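Local coordinates for hypothetical protein PH0107 (Pyrococcus horikoshii, PDB 2YZI), which is of unknown function but carries two CBS domains, modules that in relatives commonly bind adenosine-containing ligands and regulate a partner, at residues D58-V63 against R76-R80; K16-V20 against L32-V38. All coordinates share one frame; numbering follows the deposited sequence.

The two contacts follow one another along the chain: contact 2 (16-20 with 32-38) closes within the first CBS domain before contact 1 (58-63 with 76-80) joins helix 56-64 to the loop ahead of strand 84-86. Their centres lie about 16 Å apart, yet they share a layer of packing, because CD1 of Ile59 in contact 1 rests 3.9 Å from the selenium of Met33 in contact 2. Helices 26-35 and 56-64 meet at this point. Contact 1 is largely buried, contact 2 includes exposed residues, and both are touched by the second subunit of the dimer.

Contact 1: D58-V63 against R76-R80; sequences DIIRRV and RIMTR
Arg62, on helix 56-64, lies across Ile77 and reaches its carbonyl. Arg62 CB begins the contact, 3.7 Å from Ile77 CG2. The chain then runs extended from CG to NE, chi2 and chi3 both near 180°, with Arg62 CD passing 3.4 Å from Ile77 O. At the tip Arg62 NH1 donates to that same Ile77 O at 2.9 Å. The bond is bent, with an N-H...O angle of 146°, and the donor stands above the carbonyl plane rather than on a lone pair. Beyond it Arg62 NH1 comes 3.6 Å from Thr79 CG2, which meets the guanidinium obliquely, and Arg62 NH2 lies 3.9 Å from the same methyl.

Beside the base of the arginine, Ile77 turns its branches to the helix. Ile77 CG2 packs 3.8 Å from Val63 CG2, while Ile77 CD1 lies 3.9 Å from Ile59 CG1. Ile59 and Ile77 also touch Val26 of helix 26-35, so Ile77 joins packing shared by two helices. Thr79 is tied to Phe53 through its backbone and through OG1, which bonds to Phe53 O. One arginine thus serves twice: its CB packs on the side chain of Ile77, and its charged end binds a backbone oxygen in a segment without regular secondary structure, fastening the loop between helix 56-64 and strand 84-86 to that helix.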
loop_
_atom_site.group_PDB
_atom_site.type_symbol
_atom_site.label_atom_id
_atom_site.label_comp_id
_atom_site.label_asym_id
_atom_site.label_seq_id
_atom_site.Cartn_x
_atom_site.Cartn_y
_atom_site.Cartn_z
ATOM N N ASP B 58 2.930 -9.604 2.597
ATOM C CA ASP B 58 3.203 -10.928 3.153
ATOM C C ASP B 58 3.186 -11.939 2.021
ATOM O O ASP B 58 3.993 -12.864 1.991
ATOM C CB ASP B 58 2.149 -11.339 4.187
ATOM C CG ASP B 58 2.107 -10.419 5.381
ATOM O OD1 ASP B 58 3.180 -10.029 5.893
ATOM O OD2 ASP B 58 0.991 -10.095 5.824
ATOM N N ILE B 59 2.246 -11.756 1.099
ATOM C CA ILE B 59 2.107 -12.636 -0.053
ATOM C C ILE B 59 3.357 -12.601 -0.931
ATOM O O ILE B 59 3.772 -13.632 -1.451
ATOM C CB ILE B 59 0.868 -12.247 -0.885
ATOM C CG1 ILE B 59 -0.393 -12.626 -0.108
ATOM C CG2 ILE B 59 0.897 -12.929 -2.245
ATOM C CD1 ILE B 59 -1.665 -12.043 -0.660
ATOM N N ILE B 60 3.966 -11.426 -1.081
ATOM C CA ILE B 60 5.169 -11.318 -1.902
ATOM C C ILE B 60 6.359 -11.986 -1.205
ATOM O O ILE B 60 7.071 -12.787 -1.805
ATOM C CB ILE B 60 5.535 -9.834 -2.207
ATOM C CG1 ILE B 60 4.457 -9.168 -3.065
ATOM C CG2 ILE B 60 6.860 -9.772 -2.956
ATOM C CD1 ILE B 60 4.390 -9.694 -4.484
ATOM N N ARG B 61 6.552 -11.666 0.071
ATOM C CA ARG B 61 7.660 -12.213 0.848
ATOM C C ARG B 61 7.547 -13.690 1.250
ATOM O O ARG B 61 8.552 -14.400 1.298
ATOM C CB ARG B 61 7.869 -11.382 2.114
ATOM C CG ARG B 61 8.956 -11.936 3.031
ATOM C CD ARG B 61 9.040 -11.213 4.374
ATOM N NE ARG B 61 7.806 -11.323 5.145
ATOM C CZ ARG B 61 6.725 -10.576 4.944
ATOM N NH1 ARG B 61 6.718 -9.650 3.993
ATOM N NH2 ARG B 61 5.648 -10.755 5.693
ATOM N N ARG B 62 6.339 -14.154 1.541
ATOM C CA ARG B 62 6.171 -15.536 1.972
ATOM C C ARG B 62 5.712 -16.514 0.900
ATOM O O ARG B 62 5.593 -17.714 1.158
ATOM C CB ARG B 62 5.234 -15.581 3.179
ATOM C CG ARG B 62 5.811 -14.831 4.365
ATOM C CD ARG B 62 4.888 -14.815 5.562
ATOM N NE ARG B 62 5.495 -14.081 6.671
ATOM C CZ ARG B 62 4.925 -13.898 7.858
ATOM N NH1 ARG B 62 3.722 -14.396 8.103
ATOM N NH2 ARG B 62 5.562 -13.217 8.803
ATOM N N VAL B 63 5.470 -16.005 -0.305
ATOM C CA VAL B 63 5.043 -16.860 -1.400
ATOM C C VAL B 63 5.931 -16.687 -2.634
ATOM O O VAL B 63 6.655 -17.605 -3.001
ATOM C CB VAL B 63 3.567 -16.589 -1.781
ATOM C CG1 VAL B 63 3.143 -17.517 -2.913
ATOM C CG2 VAL B 63 2.665 -16.800 -0.566
ATOM N N ARG B 76 -0.951 -20.731 5.874
ATOM C CA ARG B 76 0.485 -20.962 5.855
ATOM C C ARG B 76 1.358 -19.715 5.786
ATOM O O ARG B 76 2.572 -19.807 5.966
ATOM C CB ARG B 76 0.834 -21.887 4.688
ATOM C CG ARG B 76 0.268 -23.277 4.840
ATOM C CD ARG B 76 0.701 -24.192 3.713
ATOM N NE ARG B 76 2.150 -24.191 3.518
ATOM C CZ ARG B 76 3.046 -24.353 4.488
ATOM N NH1 ARG B 76 2.648 -24.530 5.743
ATOM N NH2 ARG B 76 4.343 -24.340 4.201
ATOM N N ILE B 77 0.749 -18.558 5.533
ATOM C CA ILE B 77 1.505 -17.316 5.430
ATOM C C ILE B 77 0.969 -16.177 6.277
ATOM O O ILE B 77 1.538 -15.087 6.271
ATOM C CB ILE B 77 1.556 -16.801 3.982
ATOM C CG1 ILE B 77 0.143 -16.499 3.483
ATOM C CG2 ILE B 77 2.252 -17.807 3.107
ATOM C CD1 ILE B 77 0.104 -15.655 2.233
HETATM N N MSE B 78 -0.125 -16.414 6.991
HETATM C CA MSE B 78 -0.719 -15.374 7.826
HETATM C C MSE B 78 0.017 -15.172 9.148
HETATM O O MSE B 78 0.687 -16.079 9.634
HETATM C CB MSE B 78 -2.180 -15.713 8.121
HETATM C CG MSE B 78 -2.362 -16.909 9.016
HETATM SE SE MSE B 78 -4.224 -17.382 9.182
HETATM C CE MSE B 78 -4.117 -18.376 10.863
ATOM N N THR B 79 -0.106 -13.972 9.711
ATOM C CA THR B 79 0.515 -13.646 10.994
ATOM C C THR B 79 -0.566 -13.914 12.025
ATOM O O THR B 79 -1.728 -13.574 11.806
ATOM C CB THR B 79 0.949 -12.159 11.080
ATOM O OG1 THR B 79 -0.137 -11.310 10.692
ATOM C CG2 THR B 79 2.131 -11.897 10.177
ATOM N N ARG B 80 -0.194 -14.516 13.148
ATOM C CA ARG B 80 -1.181 -14.861 14.156
ATOM C C ARG B 80 -1.305 -13.986 15.409
ATOM O O ARG B 80 -1.606 -14.472 16.500
ATOM C CB ARG B 80 -1.006 -16.332 14.541
ATOM C CG ARG B 80 -1.241 -17.295 13.378
ATOM C CD ARG B 80 -1.130 -18.760 13.836
ATOM N NE ARG B 80 -1.542 -19.704 12.802
ATOM C CZ ARG B 80 -0.838 -19.977 11.710
ATOM N NH1 ARG B 80 0.325 -19.377 11.503
ATOM N NH2 ARG B 80 -1.295 -20.856 10.831
#

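Contact 2: K16-V20 against L32-V38; sequences KLLGV and LMMEFDV
Leu18 meets Leu32 and Phe36 through a single methyl, CD2, at the apolar centre of the contact. Leu18 CD2 lies 3.5 Å from Phe36 CD2, approaching the ring obliquely, and 4.1 Å from Leu32 CD1. Its partner methyl, CD1, turns to Val38, where the approach to CG1 is looser. With CG anti to the carbonyl carbon (chi1 -74°), the leucine carries its fork to the place where the helix gives way to the following turn.

Leu32 sends its two methyls to different neighbours. While CD1 faces Leu18, Leu32 CD2 packs against Val20 CG1 at 3.5 Å, tighter than usual for two carbons, as the two side chains run past each other in opposite directions.

Outward from this centre Val38 CG1 is covered by the methylenes of Lys16, Lys16 CD lying 3.9 Å away. The lysine chain starts with CG anti to the backbone N, then bends at chi3 and chi4, which brings Lys16 NZ to Phe36 O at 2.8 Å. NZ sits in the carbonyl plane, on a lone pair, with a C=O...N angle of 136°. It also lies at the edge of the Phe36 ring, near the ring plane. The accepting carbonyl belongs to the first residue to leave helical geometry, so the ammonium group holds the turn just past the helix.

The contact joins the start and middle of a beta-alpha-beta unit formed by strand 19-20, helix 26-35 and strand 40-44. Leu18 and Val20 are bonded through their backbones to Val42, and both side chains touch Leu41, placing strand 40-44 alongside. Met33, on the same helix, packs on Leu41 and on Lys56 of helix 56-64.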
loop_
_atom_site.group_PDB
_atom_site.type_symbol
_atom_site.label_atom_id
_atom_site.label_comp_id
_atom_site.label_asym_id
_atom_site.label_seq_id
_atom_site.Cartn_x
_atom_site.Cartn_y
_atom_site.Cartn_z
ATOM N N LYS B 16 -14.939 -1.336 5.931
ATOM C CA LYS B 16 -14.539 -2.195 4.824
ATOM C C LYS B 16 -13.399 -3.143 5.216
ATOM O O LYS B 16 -12.257 -2.960 4.802
ATOM C CB LYS B 16 -14.119 -1.324 3.637
ATOM C CG LYS B 16 -13.727 -2.091 2.387
ATOM C CD LYS B 16 -13.098 -1.160 1.361
ATOM C CE LYS B 16 -13.932 -1.073 0.104
ATOM N NZ LYS B 16 -14.078 -2.410 -0.524
ATOM N N LEU B 17 -13.724 -4.161 6.003
ATOM C CA LEU B 17 -12.740 -5.139 6.462
ATOM C C LEU B 17 -13.168 -6.532 6.010
ATOM O O LEU B 17 -14.120 -7.100 6.545
ATOM C CB LEU B 17 -12.641 -5.071 7.988
ATOM C CG LEU B 17 -11.993 -6.199 8.788
ATOM C CD1 LEU B 17 -10.587 -6.483 8.283
ATOM C CD2 LEU B 17 -11.978 -5.796 10.260
ATOM N N LEU B 18 -12.472 -7.079 5.023
ATOM C CA LEU B 18 -12.831 -8.390 4.510
ATOM C C LEU B 18 -12.079 -9.551 5.121
ATOM O O LEU B 18 -10.903 -9.450 5.451
ATOM C CB LEU B 18 -12.680 -8.436 2.987
ATOM C CG LEU B 18 -13.771 -7.685 2.223
ATOM C CD1 LEU B 18 -13.527 -6.183 2.320
ATOM C CD2 LEU B 18 -13.782 -8.125 0.781
ATOM N N GLY B 19 -12.781 -10.665 5.263
ATOM C CA GLY B 19 -12.181 -11.852 5.831
ATOM C C GLY B 19 -12.303 -13.058 4.923
ATOM O O GLY B 19 -13.178 -13.123 4.056
ATOM N N VAL B 20 -11.397 -14.007 5.113
ATOM C CA VAL B 20 -11.403 -15.243 4.351
ATOM C C VAL B 20 -11.206 -16.359 5.363
ATOM O O VAL B 20 -10.746 -16.112 6.476
ATOM C CB VAL B 20 -10.252 -15.285 3.315
ATOM C CG1 VAL B 20 -10.456 -14.196 2.263
ATOM C CG2 VAL B 20 -8.907 -15.108 4.010
ATOM N N LEU B 32 -9.747 -11.674 -4.468
ATOM C CA LEU B 32 -10.702 -10.976 -3.620
ATOM C C LEU B 32 -10.169 -9.585 -3.248
ATOM O O LEU B 32 -10.922 -8.607 -3.219
ATOM C CB LEU B 32 -10.965 -11.802 -2.360
ATOM C CG LEU B 32 -11.991 -11.303 -1.345
ATOM C CD1 LEU B 32 -13.359 -11.135 -1.992
ATOM C CD2 LEU B 32 -12.058 -12.305 -0.196
HETATM N N MSE B 33 -8.867 -9.504 -2.973
HETATM C CA MSE B 33 -8.237 -8.240 -2.599
HETATM C C MSE B 33 -8.255 -7.241 -3.749
HETATM O O MSE B 33 -8.485 -6.050 -3.547
HETATM C CB MSE B 33 -6.786 -8.471 -2.165
HETATM C CG MSE B 33 -6.615 -9.153 -0.821
HETATM SE SE MSE B 33 -4.755 -9.706 -0.621
HETATM C CE MSE B 33 -4.176 -8.426 0.728
HETATM N N MSE B 34 -7.997 -7.727 -4.956
HETATM C CA MSE B 34 -7.990 -6.851 -6.118
HETATM C C MSE B 34 -9.414 -6.420 -6.450
HETATM O O MSE B 34 -9.632 -5.305 -6.907
HETATM C CB MSE B 34 -7.359 -7.560 -7.322
HETATM C CG MSE B 34 -5.915 -7.996 -7.098
HETATM SE SE MSE B 34 -4.766 -6.498 -6.630
HETATM C CE MSE B 34 -3.041 -7.354 -6.644
ATOM N N GLU B 35 -10.381 -7.300 -6.198
ATOM C CA GLU B 35 -11.785 -7.002 -6.477
ATOM C C GLU B 35 -12.304 -5.884 -5.583
ATOM O O GLU B 35 -12.897 -4.922 -6.061
ATOM C CB GLU B 35 -12.653 -8.245 -6.268
ATOM C CG GLU B 35 -14.122 -8.053 -6.671
ATOM C CD GLU B 35 -15.026 -9.203 -6.243
ATOM O OE1 GLU B 35 -14.554 -10.361 -6.180
ATOM O OE2 GLU B 35 -16.219 -8.949 -5.985
ATOM N N PHE B 36 -12.070 -6.019 -4.283
ATOM C CA PHE B 36 -12.533 -5.036 -3.315
ATOM C C PHE B 36 -11.543 -3.944 -2.925
ATOM O O PHE B 36 -11.777 -3.188 -1.985
ATOM C CB PHE B 36 -13.068 -5.760 -2.088
ATOM C CG PHE B 36 -14.408 -6.390 -2.321
ATOM C CD1 PHE B 36 -15.556 -5.604 -2.357
ATOM C CD2 PHE B 36 -14.520 -7.748 -2.571
ATOM C CE1 PHE B 36 -16.797 -6.163 -2.642
ATOM C CE2 PHE B 36 -15.759 -8.313 -2.855
ATOM C CZ PHE B 36 -16.896 -7.517 -2.892
ATOM N N ASP B 37 -10.434 -3.871 -3.650
ATOM C CA ASP B 37 -9.448 -2.828 -3.435
ATOM C C ASP B 37 -8.880 -2.687 -2.021
ATOM O O ASP B 37 -8.772 -1.567 -1.505
ATOM C CB ASP B 37 -10.059 -1.492 -3.857
ATOM C CG ASP B 37 -9.039 -0.538 -4.416
ATOM O OD1 ASP B 37 -8.475 -0.846 -5.486
ATOM O OD2 ASP B 37 -8.798 0.516 -3.794
ATOM N N VAL B 38 -8.516 -3.803 -1.395
ATOM C CA VAL B 38 -7.940 -3.753 -0.053
ATOM C C VAL B 38 -6.554 -4.389 -0.035
ATOM O O VAL B 38 -6.284 -5.337 -0.776
ATOM C CB VAL B 38 -8.847 -4.448 0.984
ATOM C CG1 VAL B 38 -10.147 -3.676 1.122
ATOM C CG2 VAL B 38 -9.112 -5.884 0.579
#